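Local coordinates for protein eukaryotic peptide chain release factor GTP-binding subunit (Schizosaccharomyces pombe, PDB 1R5B) that is a translation release factor of the eRF3 type, with a GTP-binding domain of the elongation factor Tu family, at residues A[114-119]-A[123-128]; A[60-65]-A[73-78]. All blocks are in the same frame, centred on the assembly; numbering follows the deposited sequence.

How the contacts relate
Both contacts belong to the GTP-binding domain, and they meet. Contact 1 joins the two strands of a beta hairpin at the border of the mixed sheet, by backbone hydrogen bonds and, on one face of the sheet, by a pair of phenylalanines. Contact 2 sets helices 56-66 and 72-81 side by side, nearly antiparallel, without a hydrogen bond across; a methionine and a glycine carry most of it. Each is partly buried, contact 2 lying farther from the centre of the chain. Helix 56-66 serves both: Ile63 and Leu64 press on Phe116 of contact 1 (Phe116 CD1 to Ile63 CG2, 3.3 Å), while Gly61 and Phe65 receive Met75 in contact 2.

Contact 1: A[114-119]-A[123-128]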
loop_
_atom_site.group_PDB
_atom_site.type_symbol
_atom_site.label_atom_id
_atom_site.label_comp_id
_atom_site.label_asym_id
_atom_site.label_seq_id
_atom_site.Cartn_x
_atom_site.Cartn_y
_atom_site.Cartn_z
ATOM N N ALA A 114 3.742 14.389 12.842
ATOM C CA ALA A 114 4.207 14.817 11.523
ATOM C C ALA A 114 3.934 13.754 10.474
ATOM O O ALA A 114 4.084 12.574 10.743
ATOM C CB ALA A 114 5.694 15.157 11.549
ATOM N N TYR A 115 3.517 14.187 9.289
ATOM C CA TYR A 115 3.338 13.302 8.149
ATOM C C TYR A 115 3.666 14.025 6.838
ATOM O O TYR A 115 3.746 15.249 6.799
ATOM C CB TYR A 115 1.897 12.778 8.124
ATOM C CG TYR A 115 0.847 13.825 7.778
ATOM C CD1 TYR A 115 0.561 14.136 6.452
ATOM C CD2 TYR A 115 0.133 14.494 8.778
ATOM C CE1 TYR A 115 -0.401 15.093 6.124
ATOM C CE2 TYR A 115 -0.838 15.457 8.459
ATOM C CZ TYR A 115 -1.095 15.752 7.130
ATOM O OH TYR A 115 -2.040 16.702 6.783
ATOM N N PHE A 116 3.834 13.262 5.766
ATOM C CA PHE A 116 4.022 13.827 4.439
ATOM C C PHE A 116 3.336 12.979 3.376
ATOM O O PHE A 116 2.983 11.840 3.625
ATOM C CB PHE A 116 5.504 13.964 4.127
ATOM C CG PHE A 116 6.240 12.657 4.035
ATOM C CD1 PHE A 116 6.418 12.033 2.808
ATOM C CD2 PHE A 116 6.765 12.063 5.165
ATOM C CE1 PHE A 116 7.106 10.842 2.705
ATOM C CE2 PHE A 116 7.454 10.859 5.073
ATOM C CZ PHE A 116 7.625 10.248 3.834
ATOM N N GLU A 117 3.154 13.533 2.182
ATOM C CA GLU A 117 2.394 12.846 1.142
ATOM C C GLU A 117 3.130 12.724 -0.170
ATOM O O GLU A 117 3.927 13.573 -0.540
ATOM C CB GLU A 117 1.062 13.549 0.875
ATOM C CG GLU A 117 0.186 13.728 2.099
ATOM C CD GLU A 117 -1.261 14.019 1.736
ATOM O OE1 GLU A 117 -1.524 14.346 0.564
ATOM O OE2 GLU A 117 -2.135 13.918 2.620
ATOM N N THR A 118 2.843 11.623 -0.845
ATOM C CA THR A 118 3.158 11.398 -2.243
ATOM C C THR A 118 1.816 11.278 -2.960
ATOM O O THR A 118 0.771 11.482 -2.337
ATOM C CB THR A 118 3.946 10.095 -2.375
ATOM O OG1 THR A 118 3.192 8.994 -1.812
ATOM C CG2 THR A 118 5.238 10.173 -1.559
ATOM N N GLU A 119 1.831 10.916 -4.244
ATOM C CA GLU A 119 0.608 10.918 -5.051
ATOM C C GLU A 119 -0.439 9.974 -4.461
ATOM O O GLU A 119 -1.600 10.342 -4.345
ATOM C CB GLU A 119 0.911 10.543 -6.508
ATOM C CG GLU A 119 -0.231 10.789 -7.491
ATOM C CD GLU A 119 -0.027 10.125 -8.855
ATOM O OE1 GLU A 119 -0.936 10.207 -9.720
ATOM O OE2 GLU A 119 1.047 9.523 -9.076
ATOM N N PHE A 123 2.317 9.330 4.601
ATOM C CA PHE A 123 3.280 8.690 5.490
ATOM C C PHE A 123 3.367 9.382 6.839
ATOM O O PHE A 123 3.837 10.509 6.937
ATOM C CB PHE A 123 4.657 8.674 4.854
ATOM C CG PHE A 123 4.700 7.963 3.549
ATOM C CD1 PHE A 123 4.348 8.611 2.387
ATOM C CD2 PHE A 123 5.093 6.649 3.479
ATOM C CE1 PHE A 123 4.384 7.967 1.191
ATOM C CE2 PHE A 123 5.131 5.994 2.271
ATOM C CZ PHE A 123 4.771 6.657 1.125
ATOM N N SER A 124 2.925 8.693 7.878
ATOM C CA SER A 124 3.074 9.165 9.242
ATOM C C SER A 124 4.468 8.805 9.765
ATOM O O SER A 124 4.846 7.636 9.767
ATOM C CB SER A 124 1.976 8.538 10.103
ATOM O OG SER A 124 2.219 8.743 11.475
ATOM N N LEU A 125 5.236 9.805 10.197
ATOM C CA LEU A 125 6.596 9.559 10.709
ATOM C C LEU A 125 6.588 9.123 12.169
ATOM O O LEU A 125 6.187 9.887 13.029
ATOM C CB LEU A 125 7.468 10.807 10.580
ATOM C CG LEU A 125 7.820 11.291 9.170
ATOM C CD1 LEU A 125 7.922 12.797 9.151
ATOM C CD2 LEU A 125 9.122 10.695 8.688
ATOM N N LEU A 126 7.035 7.896 12.438
ATOM C CA LEU A 126 7.141 7.376 13.805
ATOM C C LEU A 126 8.474 7.765 14.454
ATOM O O LEU A 126 9.419 8.162 13.769
ATOM C CB LEU A 126 7.015 5.844 13.806
ATOM C CG LEU A 126 5.856 5.152 13.073
ATOM C CD1 LEU A 126 5.764 3.691 13.472
ATOM C CD2 LEU A 126 4.529 5.833 13.330
ATOM N N ASP A 127 8.555 7.624 15.774
ATOM C CA ASP A 127 9.804 7.861 16.513
ATOM C C ASP A 127 10.673 6.606 16.553
ATOM O O ASP A 127 10.172 5.510 16.804
ATOM C CB ASP A 127 9.501 8.342 17.934
ATOM C CG ASP A 127 8.662 9.614 17.947
ATOM O OD1 ASP A 127 8.819 10.429 17.008
ATOM O OD2 ASP A 127 7.806 9.872 18.832
ATOM N N ALA A 128 11.983 6.795 16.354
ATOM C CA ALA A 128 12.921 5.711 16.000
ATOM C C ALA A 128 13.057 4.507 16.951
ATOM O O ALA A 128 12.987 3.365 16.479
ATOM C CB ALA A 128 14.319 6.296 15.684
#
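Phe116 and Phe123 face each other across an antiparallel hairpin as a hydrogen-bonded pair. Phe116 N reaches Phe123 O at 3.0 Å, and the return bond from Phe123 N to Phe116 O (2.8 Å) is the straighter. Two residues on, Leu125 N gives a third bond to Ala114 O at 3.0 Å. Between these bonds Tyr115 and Ser124 form the non-hydrogen-bonded pair, where Tyr115 CA comes within 3.1 Å of Phe123 O in a CA-H...O contact.

On the face of the sheet that they share, the rings of Phe116 and Phe123 are almost parallel, their planes at 13°, but slid so far apart that they barely overlap. Over one face of the Phe116 ring, set toward its rim, lies Phe123 CB, in a CH-pi contact 3.7 Å from the centroid. The Phe116 ring is brought there by its first torsion (chi1 65°), with CG lodged between the backbone N and the carbonyl carbon. Leu125 CD2 lies at an edge of this ring, near its plane, while Thr118 OG1 touches the edge of the Phe123 ring at CE1 (3.4 Å) and is hydrogen-bonded to Asp261. Outside the hairpin, helix 56-66 and Leu257 of helix 256-262 pack on Phe116. Strand 115-117 is an edge strand of the mixed sheet, and strand 121-125 links it to the parallel strand 42-50.

Contact 2: A[60-65]-A[73-78]; sequences GGNILF and RTMEKI
The Phe65 ring is met obliquely by Met75, whose methyl CE lies 3.3 Å from Phe65 CD2. The sulfur takes part in the same Met-aromatic contact, with SD 5.2 Å from the ring centroid and 41° off its normal, so that it sits neither squarely above a face nor in the plane. The amide oxygen of Asn62 also touches the methyl group, OD1 to Met75 CE 3.2 Å, and the two side chains run alongside each other in the same direction.

Met75 leaves its helix with CG anti to the backbone N (chi1 -172°) and then bends at chi2 and chi3, which carries the methyl between Asn62 and Phe65. Its CG meanwhile lies 3.3 Å from Gly61 O, the same carbonyl oxygen that accepts the helical bond from Phe65 N. The backbones come nearest at Gly61 and Met75, their CA atoms 5.3 Å apart. Beyond them Leu64 CD1 and Ile78 CD1 make a looser apolar contact at 4.4 Å.

The segments of the two helices run nearly antiparallel, 9.0 Å between axes. The first turn of helix 56-66 carries the end of a probable P-loop; farther along, Asn62 and Ile63 touch Val239, and Leu64 packs on Met69 and Val70 of the loop leading to helix 72-81, which lies alongside helix 56-66.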
loop_
_atom_site.group_PDB
_atom_site.type_symbol
_atom_site.label_atom_id
_atom_site.label_comp_id
_atom_site.label_asym_id
_atom_site.label_seq_id
_atom_site.Cartn_x
_atom_site.Cartn_y
_atom_site.Cartn_z
ATOM N N GLY A 60 14.141 13.962 6.811
ATOM C CA GLY A 60 12.732 14.066 7.147
ATOM C C GLY A 60 12.230 15.488 6.995
ATOM O O GLY A 60 11.118 15.729 6.520
ATOM N N GLY A 61 13.066 16.441 7.390
ATOM C CA GLY A 61 12.737 17.841 7.253
ATOM C C GLY A 61 12.648 18.256 5.799
ATOM O O GLY A 61 11.752 19.004 5.409
ATOM N N ASN A 62 13.585 17.770 4.997
ATOM C CA ASN A 62 13.639 18.117 3.585
ATOM C C ASN A 62 12.484 17.466 2.801
ATOM O O ASN A 62 12.000 18.014 1.806
ATOM C CB ASN A 62 15.011 17.726 3.032
ATOM C CG ASN A 62 15.249 18.226 1.615
ATOM O OD1 ASN A 62 15.484 19.425 1.373
ATOM N ND2 ASN A 62 15.203 17.294 0.664
ATOM N N ILE A 63 12.032 16.307 3.273
ATOM C CA ILE A 63 10.871 15.654 2.682
ATOM C C ILE A 63 9.658 16.505 2.998
ATOM O O ILE A 63 8.891 16.799 2.115
ATOM C CB ILE A 63 10.704 14.212 3.190
ATOM C CG1 ILE A 63 11.715 13.309 2.504
ATOM C CG2 ILE A 63 9.309 13.687 2.895
ATOM C CD1 ILE A 63 11.811 11.931 3.104
ATOM N N LEU A 64 9.522 16.955 4.239
ATOM C CA LEU A 64 8.386 17.777 4.617
ATOM C C LEU A 64 8.347 19.040 3.793
ATOM O O LEU A 64 7.266 19.517 3.447
ATOM C CB LEU A 64 8.425 18.123 6.109
ATOM C CG LEU A 64 8.153 16.925 7.026
ATOM C CD1 LEU A 64 8.479 17.238 8.474
ATOM C CD2 LEU A 64 6.709 16.450 6.884
ATOM N N PHE A 65 9.523 19.570 3.459
ATOM C CA PHE A 65 9.607 20.835 2.743
ATOM C C PHE A 65 9.255 20.666 1.272
ATOM O O PHE A 65 8.434 21.409 0.741
ATOM C CB PHE A 65 11.006 21.439 2.870
ATOM C CG PHE A 65 11.244 22.629 1.977
ATOM C CD1 PHE A 65 10.366 23.710 1.984
ATOM C CD2 PHE A 65 12.346 22.670 1.125
ATOM C CE1 PHE A 65 10.583 24.808 1.157
ATOM C CE2 PHE A 65 12.570 23.775 0.300
ATOM C CZ PHE A 65 11.680 24.837 0.315
ATOM N N ARG A 73 11.466 28.122 6.609
ATOM C CA ARG A 73 11.856 28.499 7.973
ATOM C C ARG A 73 11.607 27.348 8.977
ATOM O O ARG A 73 12.385 27.153 9.910
ATOM C CB ARG A 73 11.141 29.785 8.441
ATOM C CG ARG A 73 11.825 31.100 8.013
ATOM C CD ARG A 73 10.917 32.348 8.209
ATOM N NE ARG A 73 10.956 32.902 9.606
ATOM C CZ ARG A 73 11.978 33.714 10.170
ATOM N NH1 ARG A 73 13.073 34.019 9.465
ATOM N NH2 ARG A 73 11.911 34.184 11.447
ATOM N N THR A 74 10.527 26.600 8.782
ATOM C CA THR A 74 10.142 25.522 9.693
ATOM C C THR A 74 11.046 24.295 9.520
ATOM O O THR A 74 11.375 23.560 10.481
ATOM C CB THR A 74 8.702 25.082 9.415
ATOM O OG1 THR A 74 7.785 26.140 9.714
ATOM C CG2 THR A 74 8.288 23.960 10.354
ATOM N N MET A 75 11.427 24.069 8.273
ATOM C CA MET A 75 12.385 23.050 7.929
ATOM C C MET A 75 13.756 23.349 8.514
ATOM O O MET A 75 14.459 22.421 8.907
ATOM C CB MET A 75 12.506 22.959 6.416
ATOM C CG MET A 75 13.347 21.798 5.936
ATOM S SD MET A 75 14.700 22.371 4.966
ATOM C CE MET A 75 14.429 21.620 3.499
ATOM N N GLU A 76 14.144 24.625 8.570
ATOM C CA GLU A 76 15.416 24.976 9.164
ATOM C C GLU A 76 15.283 24.704 10.683
ATOM O O GLU A 76 16.257 24.212 11.374
ATOM C CB GLU A 76 15.805 26.453 8.828
ATOM C CG GLU A 76 16.235 26.617 7.368
ATOM C CD GLU A 76 16.179 28.040 6.849
ATOM O OE1 GLU A 76 15.266 28.797 7.239
ATOM O OE2 GLU A 76 17.063 28.406 6.048
ATOM N N LYS A 77 14.076 25.029 11.197
ATOM C CA LYS A 77 13.794 25.006 12.642
ATOM C C LYS A 77 14.040 23.615 13.148
ATOM O O LYS A 77 14.479 23.411 14.270
ATOM C CB LYS A 77 12.348 25.426 12.938
ATOM C CG LYS A 77 12.061 25.703 14.417
ATOM C CD LYS A 77 10.572 25.942 14.658
ATOM C CE LYS A 77 10.232 25.948 16.148
ATOM N NZ LYS A 77 9.226 27.002 16.520
ATOM N N ILE A 78 13.761 22.664 12.276
ATOM C CA ILE A 78 13.898 21.249 12.571
ATOM C C ILE A 78 15.358 20.786 12.514
ATOM O O ILE A 78 15.787 20.001 13.350
ATOM C CB ILE A 78 13.031 20.466 11.589
ATOM C CG1 ILE A 78 11.552 20.661 11.944
ATOM C CG2 ILE A 78 13.391 18.989 11.590
ATOM C CD1 ILE A 78 10.620 20.324 10.821
#